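PDB 4IRN: prolyl-ACP dehydrogenase from Oscillatoria sp., which probably oxidises the prolyl group carried on an acyl carrier protein, with FAD as cofactor, in the biosynthesis of the cyanotoxin anatoxin-a. Local coordinates for residues A[125-138]-A[270-283]. Sequence-based numbering, arbitrary orientation.
Sequences NAHIWACEMPLLTF and AIFNHSMEWERGFI
Trp129 and Trp278 meet rim to rim, their six-membered rings nearly parallel (5°) but stepped, so that neither lies over the other's face. CB of Phe282 lies over one face of the Trp129 indole, 3.7 Å from the centroid of its five-membered ring, a CH-pi contact. The three residues form an aromatic cluster. Met133 is bent at chi2 and chi3, which folds CE over the Trp278 six-membered ring, 3.8 Å from its centroid, a CH-pi contact. Met133 SD is above the same face at 4.7 Å from that centroid, a longer Met-aromatic contact. At the other end the Phe138 edge points at the His274 face in a T-shaped pair, with planes at 88°. Ile271 CG1 sits over the Phe138 ring, 3.6 Å from its centroid. His274 is a knob in a hole made by Met133, Pro134, Thr137 and Phe138.

Behind this shell, Trp129 NE1 donates to Asn125 OD1 (2.8 Å) in the indole plane, which helps fix the ring's rotation. Asn125 ND2 is hydrogen-bonded to Ile121 O. Glu279 OE2 is hydrogen-bonded to Ser400 OG.

Segments 125-138 and 270-283 run roughly antiparallel, at 149°, and join the N-terminal and C-terminal domains of the acyl-CoA dehydrogenase fold. Ala130 and Ser275 touch His160, an FAD-binding residue on strand 158-161. Helix 316-344 packs against His274, Trp278 and Phe282.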
loop_
_atom_site.group_PDB
_atom_site.type_symbol
_atom_site.label_atom_id
_atom_site.label_comp_id
_atom_site.label_asym_id
_atom_site.label_seq_id
_atom_site.Cartn_x
_atom_site.Cartn_y
_atom_site.Cartn_z
ATOM N N ASN A 125 -2.512 -30.758 -6.652
ATOM C CA ASN A 125 -1.709 -29.909 -7.535
ATOM C C ASN A 125 -0.218 -30.184 -7.391
ATOM O O ASN A 125 0.509 -30.138 -8.387
ATOM C CB ASN A 125 -2.057 -28.440 -7.363
ATOM C CG ASN A 125 -3.258 -28.049 -8.199
ATOM O OD1 ASN A 125 -3.142 -27.685 -9.375
ATOM N ND2 ASN A 125 -4.451 -28.192 -7.641
ATOM N N ALA A 126 0.211 -30.547 -6.167
ATOM C CA ALA A 126 1.571 -30.939 -5.836
ATOM C C ALA A 126 1.925 -32.223 -6.572
ATOM O O ALA A 126 3.020 -32.333 -7.098
ATOM C CB ALA A 126 1.691 -31.145 -4.338
ATOM N N HIS A 127 0.998 -33.174 -6.592
ATOM C CA HIS A 127 1.074 -34.483 -7.236
ATOM C C HIS A 127 1.116 -34.348 -8.775
ATOM O O HIS A 127 1.963 -34.965 -9.415
ATOM C CB HIS A 127 -0.109 -35.347 -6.761
ATOM C CG HIS A 127 -0.303 -36.642 -7.498
ATOM N ND1 HIS A 127 0.240 -37.823 -7.035
ATOM C CD2 HIS A 127 -1.006 -36.900 -8.627
ATOM C CE1 HIS A 127 -0.133 -38.749 -7.902
ATOM N NE2 HIS A 127 -0.885 -38.239 -8.874
ATOM N N ILE A 128 0.233 -33.520 -9.354
ATOM C CA ILE A 128 0.166 -33.290 -10.799
ATOM C C ILE A 128 1.369 -32.533 -11.376
ATOM O O ILE A 128 2.071 -33.055 -12.239
ATOM C CB ILE A 128 -1.169 -32.605 -11.205
ATOM C CG1 ILE A 128 -2.378 -33.479 -10.846
ATOM C CG2 ILE A 128 -1.190 -32.278 -12.693
ATOM C CD1 ILE A 128 -3.666 -32.685 -10.548
ATOM N N TRP A 129 1.569 -31.288 -10.918
ATOM C CA TRP A 129 2.593 -30.373 -11.431
ATOM C C TRP A 129 4.031 -30.609 -11.012
ATOM O O TRP A 129 4.923 -30.411 -11.841
ATOM C CB TRP A 129 2.181 -28.901 -11.271
ATOM C CG TRP A 129 0.757 -28.627 -11.669
ATOM C CD1 TRP A 129 -0.281 -28.338 -10.836
ATOM C CD2 TRP A 129 0.204 -28.701 -12.989
ATOM N NE1 TRP A 129 -1.441 -28.194 -11.557
ATOM C CE2 TRP A 129 -1.175 -28.421 -12.882
ATOM C CE3 TRP A 129 0.743 -28.957 -14.265
ATOM C CZ2 TRP A 129 -2.023 -28.387 -14.000
ATOM C CZ3 TRP A 129 -0.100 -28.940 -15.370
ATOM C CH2 TRP A 129 -1.466 -28.660 -15.232
ATOM N N ALA A 130 4.276 -31.020 -9.754
ATOM C CA ALA A 130 5.640 -31.239 -9.270
ATOM C C ALA A 130 6.151 -32.680 -9.396
ATOM O O ALA A 130 7.349 -32.917 -9.188
ATOM C CB ALA A 130 5.783 -30.741 -7.841
ATOM N N CYS A 131 5.262 -33.636 -9.733
ATOM C CA CYS A 131 5.634 -35.040 -9.840
ATOM C C CYS A 131 5.316 -35.664 -11.195
ATOM O O CYS A 131 6.234 -36.176 -11.839
ATOM C CB CYS A 131 5.031 -35.841 -8.695
ATOM S SG CYS A 131 5.370 -35.156 -7.056
ATOM N N GLU A 132 4.033 -35.642 -11.620
ATOM C CA GLU A 132 3.607 -36.223 -12.901
ATOM C C GLU A 132 4.229 -35.509 -14.102
ATOM O O GLU A 132 4.692 -36.183 -15.026
ATOM C CB GLU A 132 2.075 -36.248 -13.043
ATOM C CG GLU A 132 1.334 -37.212 -12.127
ATOM C CD GLU A 132 -0.168 -37.274 -12.338
ATOM O OE1 GLU A 132 -0.740 -36.306 -12.880
ATOM O OE2 GLU A 132 -0.784 -38.279 -11.930
ATOM N N MET A 133 4.225 -34.156 -14.095
ATOM C CA MET A 133 4.782 -33.337 -15.177
ATOM C C MET A 133 6.290 -33.536 -15.450
ATOM O O MET A 133 6.619 -33.836 -16.600
ATOM C CB MET A 133 4.423 -31.857 -15.031
ATOM C CG MET A 133 2.980 -31.531 -15.364
ATOM S SD MET A 133 2.318 -32.191 -16.917
ATOM C CE MET A 133 3.448 -31.503 -18.120
ATOM N N PRO A 134 7.221 -33.426 -14.453
ATOM C CA PRO A 134 8.641 -33.698 -14.750
ATOM C C PRO A 134 8.889 -35.132 -15.255
ATOM O O PRO A 134 9.776 -35.328 -16.093
ATOM C CB PRO A 134 9.343 -33.443 -13.414
ATOM C CG PRO A 134 8.291 -33.584 -12.392
ATOM C CD PRO A 134 7.036 -33.087 -13.027
ATOM N N LEU A 135 8.100 -36.123 -14.764
ATOM C CA LEU A 135 8.158 -37.531 -15.189
ATOM C C LEU A 135 7.743 -37.664 -16.674
ATOM O O LEU A 135 8.383 -38.399 -17.422
ATOM C CB LEU A 135 7.274 -38.415 -14.270
ATOM C CG LEU A 135 7.046 -39.900 -14.627
ATOM C CD1 LEU A 135 8.348 -40.672 -14.716
ATOM C CD2 LEU A 135 6.156 -40.560 -13.602
ATOM N N LEU A 136 6.692 -36.929 -17.093
ATOM C CA LEU A 136 6.201 -36.932 -18.469
ATOM C C LEU A 136 7.239 -36.333 -19.440
ATOM O O LEU A 136 7.430 -36.860 -20.542
ATOM C CB LEU A 136 4.844 -36.182 -18.548
ATOM C CG LEU A 136 4.227 -35.949 -19.944
ATOM C CD1 LEU A 136 3.832 -37.256 -20.604
ATOM C CD2 LEU A 136 3.037 -35.038 -19.858
ATOM N N THR A 137 7.920 -35.257 -19.004
ATOM C CA THR A 137 8.916 -34.519 -19.781
ATOM C C THR A 137 10.295 -35.176 -19.820
ATOM O O THR A 137 10.854 -35.320 -20.905
ATOM C CB THR A 137 8.954 -33.058 -19.317
ATOM O OG1 THR A 137 7.626 -32.532 -19.386
ATOM C CG2 THR A 137 9.904 -32.183 -20.147
ATOM N N PHE A 138 10.845 -35.562 -18.659
ATOM C CA PHE A 138 12.197 -36.122 -18.577
ATOM C C PHE A 138 12.317 -37.653 -18.499
ATOM O O PHE A 138 13.413 -38.190 -18.680
ATOM C CB PHE A 138 12.988 -35.441 -17.443
ATOM C CG PHE A 138 13.082 -33.936 -17.573
ATOM C CD1 PHE A 138 14.123 -33.346 -18.280
ATOM C CD2 PHE A 138 12.141 -33.109 -16.970
ATOM C CE1 PHE A 138 14.207 -31.959 -18.401
ATOM C CE2 PHE A 138 12.226 -31.725 -17.097
ATOM C CZ PHE A 138 13.259 -31.159 -17.809
ATOM N N ALA A 270 17.669 -28.664 -14.456
ATOM C CA ALA A 270 16.743 -28.516 -15.575
ATOM C C ALA A 270 15.371 -29.108 -15.210
ATOM O O ALA A 270 14.338 -28.532 -15.562
ATOM C CB ALA A 270 17.298 -29.198 -16.818
ATOM N N ILE A 271 15.382 -30.230 -14.476
ATOM C CA ILE A 271 14.172 -30.903 -14.027
ATOM C C ILE A 271 13.448 -30.046 -12.978
ATOM O O ILE A 271 12.245 -29.860 -13.083
ATOM C CB ILE A 271 14.460 -32.372 -13.562
ATOM C CG1 ILE A 271 15.123 -33.191 -14.696
ATOM C CG2 ILE A 271 13.184 -33.075 -13.084
ATOM C CD1 ILE A 271 15.408 -34.661 -14.390
ATOM N N PHE A 272 14.190 -29.498 -12.001
ATOM C CA PHE A 272 13.632 -28.669 -10.932
ATOM C C PHE A 272 13.018 -27.373 -11.481
ATOM O O PHE A 272 11.914 -26.980 -11.073
ATOM C CB PHE A 272 14.702 -28.366 -9.866
ATOM C CG PHE A 272 14.170 -27.615 -8.667
ATOM C CD1 PHE A 272 13.556 -28.291 -7.620
ATOM C CD2 PHE A 272 14.290 -26.228 -8.580
ATOM C CE1 PHE A 272 13.064 -27.591 -6.516
ATOM C CE2 PHE A 272 13.799 -25.534 -7.472
ATOM C CZ PHE A 272 13.198 -26.221 -6.446
ATOM N N ASN A 273 13.771 -26.707 -12.376
ATOM C CA ASN A 273 13.366 -25.461 -13.016
ATOM C C ASN A 273 12.176 -25.684 -13.945
ATOM O O ASN A 273 11.324 -24.790 -14.061
ATOM C CB ASN A 273 14.549 -24.809 -13.746
ATOM C CG ASN A 273 15.498 -24.021 -12.852
ATOM O OD1 ASN A 273 15.163 -23.616 -11.720
ATOM N ND2 ASN A 273 16.719 -23.806 -13.344
ATOM N N HIS A 274 12.085 -26.902 -14.584
ATOM C CA HIS A 274 10.926 -27.256 -15.405
ATOM C C HIS A 274 9.733 -27.526 -14.474
ATOM O O HIS A 274 8.620 -27.086 -14.747
ATOM C CB HIS A 274 11.241 -28.487 -16.261
ATOM C CG HIS A 274 10.098 -28.985 -17.084
ATOM N ND1 HIS A 274 9.230 -29.951 -16.596
ATOM C CD2 HIS A 274 9.686 -28.609 -18.317
ATOM C CE1 HIS A 274 8.336 -30.146 -17.552
ATOM N NE2 HIS A 274 8.565 -29.361 -18.607
ATOM N N SER A 275 10.001 -28.178 -13.327
ATOM C CA SER A 275 9.024 -28.494 -12.284
ATOM C C SER A 275 8.454 -27.199 -11.667
ATOM O O SER A 275 7.245 -27.131 -11.447
ATOM C CB SER A 275 9.647 -29.402 -11.226
ATOM O OG SER A 275 8.829 -29.548 -10.079
ATOM N N MET A 276 9.295 -26.161 -11.471
ATOM C CA MET A 276 8.888 -24.846 -10.956
ATOM C C MET A 276 8.047 -24.052 -11.946
ATOM O O MET A 276 7.240 -23.230 -11.538
ATOM C CB MET A 276 10.089 -24.025 -10.477
ATOM C CG MET A 276 10.624 -24.442 -9.126
ATOM S SD MET A 276 9.348 -24.725 -7.883
ATOM C CE MET A 276 10.146 -24.052 -6.407
ATOM N N GLU A 277 8.242 -24.275 -13.251
ATOM C CA GLU A 277 7.431 -23.625 -14.286
ATOM C C GLU A 277 5.955 -24.072 -14.126
ATOM O O GLU A 277 5.069 -23.228 -14.005
ATOM C CB GLU A 277 7.932 -24.016 -15.678
ATOM C CG GLU A 277 8.643 -22.913 -16.415
ATOM C CD GLU A 277 9.325 -23.420 -17.663
ATOM O OE1 GLU A 277 10.508 -23.823 -17.573
ATOM O OE2 GLU A 277 8.672 -23.429 -18.729
ATOM N N TRP A 278 5.714 -25.403 -14.061
ATOM C CA TRP A 278 4.378 -25.980 -13.922
ATOM C C TRP A 278 3.787 -25.712 -12.558
ATOM O O TRP A 278 2.590 -25.418 -12.461
ATOM C CB TRP A 278 4.393 -27.490 -14.215
ATOM C CG TRP A 278 4.713 -27.822 -15.648
ATOM C CD1 TRP A 278 5.914 -28.231 -16.141
ATOM C CD2 TRP A 278 3.835 -27.707 -16.777
ATOM N NE1 TRP A 278 5.840 -28.379 -17.507
ATOM C CE2 TRP A 278 4.574 -28.071 -17.922
ATOM C CE3 TRP A 278 2.496 -27.318 -16.934
ATOM C CZ2 TRP A 278 4.020 -28.069 -19.203
ATOM C CZ3 TRP A 278 1.939 -27.341 -18.206
ATOM C CH2 TRP A 278 2.699 -27.713 -19.321
ATOM N N GLU A 279 4.621 -25.802 -11.502
ATOM C CA GLU A 279 4.180 -25.590 -10.123
ATOM C C GLU A 279 3.715 -24.157 -9.894
ATOM O O GLU A 279 2.532 -23.948 -9.637
ATOM C CB GLU A 279 5.279 -25.976 -9.134
ATOM C CG GLU A 279 4.771 -26.356 -7.752
ATOM C CD GLU A 279 5.868 -26.676 -6.751
ATOM O OE1 GLU A 279 6.845 -27.365 -7.130
ATOM O OE2 GLU A 279 5.739 -26.252 -5.579
ATOM N N ARG A 280 4.620 -23.178 -10.047
ATOM C CA ARG A 280 4.342 -21.751 -9.844
ATOM C C ARG A 280 3.155 -21.238 -10.641
ATOM O O ARG A 280 2.329 -20.508 -10.097
ATOM C CB ARG A 280 5.591 -20.886 -10.114
ATOM C CG ARG A 280 6.656 -21.025 -9.048
ATOM C CD ARG A 280 7.963 -20.418 -9.483
ATOM N NE ARG A 280 9.003 -20.629 -8.476
ATOM C CZ ARG A 280 10.227 -20.117 -8.540
ATOM N NH1 ARG A 280 10.582 -19.354 -9.565
ATOM N NH2 ARG A 280 11.099 -20.347 -7.570
ATOM N N GLY A 281 3.062 -21.654 -11.899
ATOM C CA GLY A 281 2.001 -21.215 -12.790
ATOM C C GLY A 281 0.646 -21.871 -12.609
ATOM O O GLY A 281 -0.365 -21.264 -12.968
ATOM N N PHE A 282 0.597 -23.122 -12.086
ATOM C CA PHE A 282 -0.661 -23.860 -11.986
ATOM C C PHE A 282 -1.154 -24.330 -10.617
ATOM O O PHE A 282 -2.316 -24.733 -10.512
ATOM C CB PHE A 282 -0.719 -24.963 -13.057
ATOM C CG PHE A 282 -0.449 -24.415 -14.439
ATOM C CD1 PHE A 282 -1.400 -23.646 -15.095
ATOM C CD2 PHE A 282 0.784 -24.600 -15.049
ATOM C CE1 PHE A 282 -1.126 -23.088 -16.335
ATOM C CE2 PHE A 282 1.050 -24.045 -16.295
ATOM C CZ PHE A 282 0.095 -23.291 -16.925
ATOM N N ILE A 283 -0.307 -24.265 -9.571
ATOM C CA ILE A 283 -0.708 -24.651 -8.212
ATOM C C ILE A 283 -1.809 -23.715 -7.659
ATOM O O ILE A 283 -2.616 -24.143 -6.833
ATOM C CB ILE A 283 0.516 -24.799 -7.254
ATOM C CG1 ILE A 283 0.220 -25.743 -6.079
ATOM C CG2 ILE A 283 1.081 -23.445 -6.775
ATOM C CD1 ILE A 283 1.362 -26.686 -5.731
#